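PDB 5ITG: sorbitol dehydrogenase, which probably oxidises D-sorbitol to L-sorbose, passing the hydride to NADP as cofactor. Local coordinates for residues Lys215-Glu218 / Glu219-Phe223; Ser461-Asp464 / Gln465-Val469. All blocks are in the same frame, centred on the assembly; numbering follows the deposited sequence.

Contact 1: residues Lys215-Glu218 / Glu219-Phe223; sequences KWIE and ENATF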
loop_
_atom_site.group_PDB
_atom_site.type_symbol
_atom_site.label_atom_id
_atom_site.label_comp_id
_atom_site.label_asym_id
_atom_site.label_seq_id
_atom_site.Cartn_x
_atom_site.Cartn_y
_atom_site.Cartn_z
ATOM N N LYS A 215 26.250 12.015 -8.261
ATOM C CA LYS A 215 27.068 10.909 -8.736
ATOM C C LYS A 215 27.436 10.007 -7.565
ATOM O O LYS A 215 27.302 8.784 -7.647
ATOM C CB LYS A 215 28.342 11.435 -9.406
ATOM C CG LYS A 215 29.297 10.341 -9.852
ATOM C CD LYS A 215 30.600 10.914 -10.403
ATOM C CE LYS A 215 31.557 9.803 -10.809
ATOM N NZ LYS A 215 30.963 8.888 -11.831
ATOM N N TRP A 216 27.889 10.619 -6.471
ATOM C CA TRP A 216 28.277 9.877 -5.277
ATOM C C TRP A 216 27.108 9.088 -4.691
ATOM O O TRP A 216 27.257 7.919 -4.332
ATOM C CB TRP A 216 28.812 10.819 -4.191
ATOM C CG TRP A 216 29.350 10.072 -3.000
ATOM C CD1 TRP A 216 30.543 9.410 -2.921
ATOM C CD2 TRP A 216 28.682 9.839 -1.751
ATOM N NE1 TRP A 216 30.658 8.777 -1.706
ATOM C CE2 TRP A 216 29.530 9.024 -0.969
ATOM C CE3 TRP A 216 27.447 10.238 -1.219
ATOM C CZ2 TRP A 216 29.185 8.601 0.319
ATOM C CZ3 TRP A 216 27.106 9.817 0.061
ATOM C CH2 TRP A 216 27.972 9.006 0.815
ATOM N N ILE A 217 25.949 9.731 -4.582
ATOM C CA ILE A 217 24.786 9.056 -4.019
ATOM C C ILE A 217 24.354 7.893 -4.911
ATOM O O ILE A 217 24.070 6.795 -4.427
ATOM C CB ILE A 217 23.605 10.034 -3.826
ATOM C CG1 ILE A 217 23.996 11.126 -2.825
ATOM C CG2 ILE A 217 22.388 9.275 -3.316
ATOM C CD1 ILE A 217 22.915 12.174 -2.573
ATOM N N GLU A 218 24.329 8.139 -6.214
ATOM C CA GLU A 218 23.941 7.120 -7.181
ATOM C C GLU A 218 24.827 5.885 -7.038
ATOM O O GLU A 218 24.361 4.757 -7.182
ATOM C CB GLU A 218 24.059 7.692 -8.600
ATOM C CG GLU A 218 23.418 6.860 -9.712
ATOM C CD GLU A 218 24.171 5.572 -10.012
ATOM O OE1 GLU A 218 25.405 5.632 -10.234
ATOM O OE2 GLU A 218 23.527 4.499 -10.043
ATOM N N GLU A 219 26.101 6.100 -6.731
ATOM C CA GLU A 219 27.047 4.999 -6.604
ATOM C C GLU A 219 27.121 4.329 -5.242
ATOM O O GLU A 219 27.392 3.138 -5.161
ATOM C CB GLU A 219 28.449 5.479 -6.986
ATOM C CG GLU A 219 28.537 6.067 -8.382
ATOM C CD GLU A 219 29.926 6.569 -8.716
ATOM O OE1 GLU A 219 30.409 7.489 -8.021
ATOM O OE2 GLU A 219 30.536 6.047 -9.673
ATOM N N ASN A 220 26.874 5.078 -4.174
ATOM C CA ASN A 220 26.990 4.508 -2.837
ATOM C C ASN A 220 25.692 4.232 -2.085
ATOM O O ASN A 220 25.620 3.294 -1.291
ATOM C CB ASN A 220 27.916 5.394 -2.002
ATOM C CG ASN A 220 29.344 5.377 -2.522
ATOM O OD1 ASN A 220 30.067 4.393 -2.353
ATOM N ND2 ASN A 220 29.748 6.456 -3.181
ATOM N N ALA A 221 24.671 5.042 -2.321
ATOM C CA ALA A 221 23.392 4.820 -1.664
ATOM C C ALA A 221 22.672 3.733 -2.451
ATOM O O ALA A 221 23.105 3.360 -3.542
ATOM C CB ALA A 221 22.569 6.104 -1.668
ATOM N N THR A 222 21.585 3.212 -1.898
ATOM C CA THR A 222 20.803 2.193 -2.590
ATOM C C THR A 222 19.337 2.566 -2.410
ATOM O O THR A 222 18.981 3.220 -1.419
ATOM C CB THR A 222 21.057 0.763 -2.020
ATOM O OG1 THR A 222 20.672 0.713 -0.640
ATOM C CG2 THR A 222 22.537 0.384 -2.151
ATOM N N PHE A 223 18.502 2.168 -3.371
ATOM C CA PHE A 223 17.062 2.457 -3.349
ATOM C C PHE A 223 16.275 1.186 -3.698
ATOM O O PHE A 223 15.616 1.116 -4.743
ATOM C CB PHE A 223 16.715 3.544 -4.375
ATOM C CG PHE A 223 17.474 4.833 -4.193
ATOM C CD1 PHE A 223 18.784 4.959 -4.650
ATOM C CD2 PHE A 223 16.876 5.922 -3.563
ATOM C CE1 PHE A 223 19.490 6.153 -4.481
ATOM C CE2 PHE A 223 17.572 7.120 -3.388
ATOM C CZ PHE A 223 18.882 7.235 -3.849
HETATM O O HOH W 1 22.070 3.903 -6.187
#

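Contact 2: residues Ser461-Asp464 / Gln465-Val469; sequences SELD and QKVIV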
loop_
_atom_site.group_PDB
_atom_site.type_symbol
_atom_site.label_atom_id
_atom_site.label_comp_id
_atom_site.label_asym_id
_atom_site.label_seq_id
_atom_site.Cartn_x
_atom_site.Cartn_y
_atom_site.Cartn_z
ATOM N N SER A 461 -12.439 -10.045 -31.287
ATOM C CA SER A 461 -13.721 -10.452 -31.861
ATOM C C SER A 461 -14.526 -11.424 -31.000
ATOM O O SER A 461 -15.682 -11.157 -30.662
ATOM C CB SER A 461 -13.499 -11.078 -33.241
ATOM O OG SER A 461 -12.870 -10.153 -34.111
ATOM N N GLU A 462 -13.921 -12.557 -30.662
ATOM C CA GLU A 462 -14.592 -13.571 -29.860
ATOM C C GLU A 462 -14.926 -13.067 -28.457
ATOM O O GLU A 462 -16.011 -13.327 -27.934
ATOM C CB GLU A 462 -13.719 -14.825 -29.760
ATOM C CG GLU A 462 -14.506 -16.093 -29.475
ATOM C CD GLU A 462 -13.611 -17.306 -29.310
ATOM O OE1 GLU A 462 -12.647 -17.445 -30.101
ATOM O OE2 GLU A 462 -13.874 -18.123 -28.399
ATOM N N LEU A 463 -13.993 -12.342 -27.850
ATOM C CA LEU A 463 -14.205 -11.808 -26.510
ATOM C C LEU A 463 -15.358 -10.809 -26.507
ATOM O O LEU A 463 -16.256 -10.895 -25.680
ATOM C CB LEU A 463 -12.932 -11.118 -25.994
ATOM C CG LEU A 463 -13.046 -10.410 -24.634
ATOM C CD1 LEU A 463 -13.382 -11.429 -23.551
ATOM C CD2 LEU A 463 -11.740 -9.692 -24.291
ATOM N N ASP A 464 -15.338 -9.861 -27.438
ATOM C CA ASP A 464 -16.391 -8.853 -27.480
ATOM C C ASP A 464 -17.781 -9.446 -27.705
ATOM O O ASP A 464 -18.756 -9.008 -27.089
ATOM C CB ASP A 464 -16.068 -7.787 -28.535
ATOM C CG ASP A 464 -14.785 -7.017 -28.214
ATOM O OD1 ASP A 464 -14.437 -6.894 -27.016
ATOM O OD2 ASP A 464 -14.126 -6.526 -29.154
ATOM N N GLN A 465 -17.876 -10.447 -28.573
ATOM C CA GLN A 465 -19.155 -11.087 -28.841
ATOM C C GLN A 465 -19.690 -11.760 -27.579
ATOM O O GLN A 465 -20.874 -11.651 -27.261
ATOM C CB GLN A 465 -19.011 -12.113 -29.970
ATOM C CG GLN A 465 -19.033 -11.495 -31.368
ATOM C CD GLN A 465 -18.459 -12.415 -32.430
ATOM O OE1 GLN A 465 -18.818 -13.591 -32.517
ATOM N NE2 GLN A 465 -17.560 -11.878 -33.253
ATOM N N LYS A 466 -18.810 -12.455 -26.863
ATOM C CA LYS A 466 -19.195 -13.132 -25.632
ATOM C C LYS A 466 -19.649 -12.107 -24.603
ATOM O O LYS A 466 -20.621 -12.327 -23.879
ATOM C CB LYS A 466 -18.016 -13.937 -25.075
ATOM C CG LYS A 466 -18.284 -14.616 -23.744
ATOM C CD LYS A 466 -19.259 -15.777 -23.876
ATOM C CE LYS A 466 -19.377 -16.533 -22.558
ATOM N NZ LYS A 466 -20.263 -17.727 -22.671
ATOM N N VAL A 467 -18.942 -10.983 -24.539
ATOM C CA VAL A 467 -19.288 -9.920 -23.601
ATOM C C VAL A 467 -20.707 -9.435 -23.867
ATOM O O VAL A 467 -21.493 -9.245 -22.942
ATOM C CB VAL A 467 -18.312 -8.719 -23.719
ATOM C CG1 VAL A 467 -18.844 -7.528 -22.923
ATOM C CG2 VAL A 467 -16.924 -9.115 -23.184
ATOM N N ILE A 468 -21.020 -9.231 -25.141
ATOM C CA ILE A 468 -22.339 -8.765 -25.553
ATOM C C ILE A 468 -23.403 -9.769 -25.111
ATOM O O ILE A 468 -24.422 -9.393 -24.530
ATOM C CB ILE A 468 -22.384 -8.573 -27.095
ATOM C CG1 ILE A 468 -21.500 -7.380 -27.483
ATOM C CG2 ILE A 468 -23.823 -8.389 -27.569
ATOM C CD1 ILE A 468 -21.384 -7.150 -28.969
ATOM N N VAL A 469 -23.151 -11.048 -25.378
ATOM C CA VAL A 469 -24.068 -12.116 -24.993
ATOM C C VAL A 469 -24.346 -12.100 -23.487
ATOM O O VAL A 469 -25.497 -12.244 -23.059
ATOM C CB VAL A 469 -23.496 -13.504 -25.399
ATOM C CG1 VAL A 469 -24.244 -14.629 -24.678
ATOM C CG2 VAL A 469 -23.622 -13.688 -26.906
#

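Contact 1: residues Lys215-Glu218 / Glu219-Phe223
Trp216 holds CG anti to its own N (chi1 -174°), while in Asn220, one turn on, CG stands beside the backbone N; together these torsions swing the carboxamide over one face of the indole. The pair spans the last turn of helix 211-220 in the Rossmann domain, and Ala221 is the first residue to leave helical backbone angles. Asn220 ND2 sits above the five-membered ring, 3.1 Å from Trp216 CD1, with amide and ring planes inclined by 38°. ND2 and Trp216 NE1 are both donors, so they touch over the face without a hydrogen bond. The amide is held instead by Trp216 O, which accepts from Asn220 ND2 at 3.1 Å in a bent bond (N-H...O 144°), the oxygen out of the amide plane, and from Asn220 N at 2.9 Å, so two bonds from one residue grip a single oxygen. The indole also stacks with Trp176. With an alanine in place of the indole, the carboxamide of Asn220 would probably lose the aromatic face it lies over, and Trp176 its stacking partner. On the exposed side, Lys215 and Glu219 form a long salt bridge, NZ to OE2 3.6 Å. The buried side is apolar: Ile217 CG2 meets Ala221 CB at 3.6 Å and comes to the edge of the Phe223 ring, with Leu203 of helix 194-209 beside Ile217. Beyond the helix end, Thr222 pairs through its backbone with Val185 of strand 184-187. A water bridges the last turn to the exit, donating to Glu218 O at 2.6 Å and to Ala221 O at 2.9 Å.

Contact 2: residues Ser461-Asp464 / Gln465-Val469
Leu463 and Val467 meet one turn apart on the buried face of helix 461-477, where Leu463 CD1 lies 4.2 Å from Val467 CG2. The same methyl of Val467 leans over the carbonyl of Leu463, CG2 to O 3.1 Å, because it stands beside the backbone N while CG1 takes the position anti to it (chi1 169°). Both residues press on Ala403 of helix 400-412, with Trp455 against Leu463 and Leu447 against Val467, closing this face. The exposed flank is looser. Gln465 runs extended beyond CG alongside the preceding turn, bringing NE2 to 3.3 Å from Ser461 O, but the angle is too poor for a hydrogen bond; that oxygen is bonded to Gln465 N at 3.1 Å. Polar ends near the helix start look to residues before it: Ser461 OG bonds to Asp459 OD1, and Asp464 OD2 to Thr460 OG1. Five consecutive i to i+4 backbone bonds, donated by Gln465 to Val469 (Val467 N to Leu463 O 2.9 Å), show a regular helix start. Leu463 and Val467 buried, with Ser461, Glu462 and Gln465 exposed, make this a broadly amphipathic alpha-helix, packed against helix 400-412 within the C-terminal domain of the mannitol dehydrogenase family.

How the contacts relate
Contacts 1 and 2 both rest on side chains and backbone groups about one helical turn apart, but they belong to opposite helix ends: 215-223 spans the exit of helix 211-220, whereas 461-469 forms the start of helix 461-477. Their centres are 51 Å apart and their nearest atoms about 35 Å, so they share no direct contact. Contact 1 lies in the Rossmann domain, contact 2 in the C-terminal family region, and each is well away from the chain centre, at about 26 and 34 Å. The enzyme is in its substrate-free form, and no residue of either contact is identified as binding substrate or cofactor; both are local structural contacts, at a helix exit and a helix start.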